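Local coordinates for glutamate ABC superfamily ATP binding cassette transporter, binding protein (Enterococcus faecium DO, PDB 5EYF), which binds glutamate as the solute-binding protein of an ATP-binding cassette transporter, presumably delivering it to the membrane permease for uptake, at the interface of chains A and B. Numbering follows the deposited sequence. Chains: chain A/B, Glutamate ABC superfamily ATP binding cassette transporter, binding protein.

The interface of chains A and B. Residues chain A 119, 121; chain B 118-119, 191-192.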
ATOM      1  N   SER A 119       2.329  -9.596 -17.966  1.00 44.12           N
ATOM      2  CA  SER A 119       2.469  -8.330 -17.257  1.00 42.75           C
ATOM      3  C   SER A 119       1.736  -7.238 -18.022  1.00 39.94           C
ATOM      4  O   SER A 119       1.429  -7.388 -19.205  1.00 40.81           O
ATOM      5  CB  SER A 119       3.948  -7.954 -17.091  1.00 44.14           C
ATOM      6  OG  SER A 119       4.227  -6.760 -17.781  1.00 45.42           O
ATOM      7  N   ASP A 121       3.179  -4.835 -19.065  1.00 39.38           N
ATOM      8  CA  ASP A 121       4.082  -4.505 -20.162  1.00 40.78           C
ATOM      9  C   ASP A 121       3.742  -5.250 -21.451  1.00 42.03           C
ATOM     10  O   ASP A 121       4.140  -4.802 -22.531  1.00 43.35           O
ATOM     11  CB  ASP A 121       5.528  -4.814 -19.783  1.00 41.32           C
ATOM     12  CG  ASP A 121       5.938  -4.206 -18.458  1.00 42.25           C
ATOM     13  OD1 ASP A 121       5.308  -3.221 -18.023  1.00 42.43           O
ATOM     14  OD2 ASP A 121       6.904  -4.717 -17.850  1.00 42.38           O
TER
ATOM     15  N   LYS B 118      10.158 -10.426 -17.826  1.00 29.85           N
ATOM     16  CA  LYS B 118       9.163  -9.360 -17.859  1.00 31.28           C
ATOM     17  C   LYS B 118       8.432  -9.165 -16.543  1.00 29.51           C
ATOM     18  O   LYS B 118       7.692  -8.179 -16.399  1.00 29.87           O
ATOM     19  CB  LYS B 118       8.099  -9.632 -18.928  1.00 35.18           C
ATOM     20  CG  LYS B 118       8.619 -10.076 -20.275  1.00 38.54           C
ATOM     21  CD  LYS B 118       7.485 -10.818 -20.963  1.00 41.43           C
ATOM     22  CE  LYS B 118       7.746 -11.051 -22.440  1.00 42.93           C
ATOM     23  NZ  LYS B 118       6.475 -11.406 -23.147  1.00 43.12           N
ATOM     24  N   SER B 119       8.586 -10.083 -15.605  1.00 26.58           N
ATOM     25  CA  SER B 119       7.904 -10.000 -14.328  1.00 26.56           C
ATOM     26  C   SER B 119       8.472 -11.081 -13.431  1.00 25.66           C
ATOM     27  O   SER B 119       9.277 -11.921 -13.856  1.00 23.37           O
ATOM     28  CB  SER B 119       6.396 -10.185 -14.475  1.00 28.32           C
ATOM     29  OG  SER B 119       6.077 -11.567 -14.565  1.00 27.72           O
ATOM     30  N   VAL B 191      10.450  -3.728 -14.637  1.00 24.78           N
ATOM     31  CA  VAL B 191       9.548  -4.566 -15.421  1.00 25.34           C
ATOM     32  C   VAL B 191       8.624  -5.299 -14.472  1.00 26.87           C
ATOM     33  O   VAL B 191       9.042  -5.752 -13.395  1.00 27.00           O
ATOM     34  CB  VAL B 191      10.287  -5.591 -16.322  1.00 26.10           C
ATOM     35  CG1 VAL B 191      11.151  -4.890 -17.360  1.00 26.13           C
ATOM     36  CG2 VAL B 191      11.136  -6.567 -15.504  1.00 25.68           C
ATOM     37  N   GLY B 192       7.370  -5.438 -14.895  1.00 26.76           N
ATOM     38  CA  GLY B 192       6.406  -6.273 -14.210  1.00 26.41           C
ATOM     39  C   GLY B 192       5.696  -5.645 -13.035  1.00 25.71           C
ATOM     40  O   GLY B 192       5.071  -6.378 -12.256  1.00 26.37           O
TER
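A:Ser119 and B:Gly192 meet at the small apolar centre of this patch, where the serine methylene CB lies 4.1 Å from the glycine CA. The same CB sits 3.8 Å from B:Lys118 O, the backbone carbonyl oxygen that the lysine contributes here, so it packs on the main chain of its partner. The CB atoms of A:Ser119 and B:Ser119 are 4.2 Å apart, but B:Ser119 buries essentially nothing and lies at the margin.

Next out is A:Asp121, which reaches across tip first. Its OD2 lies 3.6 Å from B:Val191 CA, its nearer valine neighbour, while it accepts a bond from the amide of the next residue. That amide is B:Gly192 N, which donates a hydrogen bond of 3.1 Å to A:Asp121 OD2, fairly straight at 153°. The N-H arrives on the syn side of the oxygen but tilted 31° out of the carboxylate plane. With CG anti to its own carbonyl carbon (chi1 -51°), the aspartate points its carboxylate at chain B.

Behind this rim A:Ser119 appears to cap the short 3-10 helix 120-122: A:Asp121 N donates to A:Ser119 OG over 2.5 Å, a very short and bent bond whose exact length should carry little weight. The capping links the two chain A contact residues and probably helps place the aspartate.

About 90 Å² is hidden here, with a symmetry twin where the chains swap roles; whether this pairing exists in solution the structure alone does not show. In the fold, the start of 3-10 helix 120-122 and the residue before it on chain A abut the end of strand 188-191 and the turn that follows on chain B, joining like lobes of two bilobal proteins.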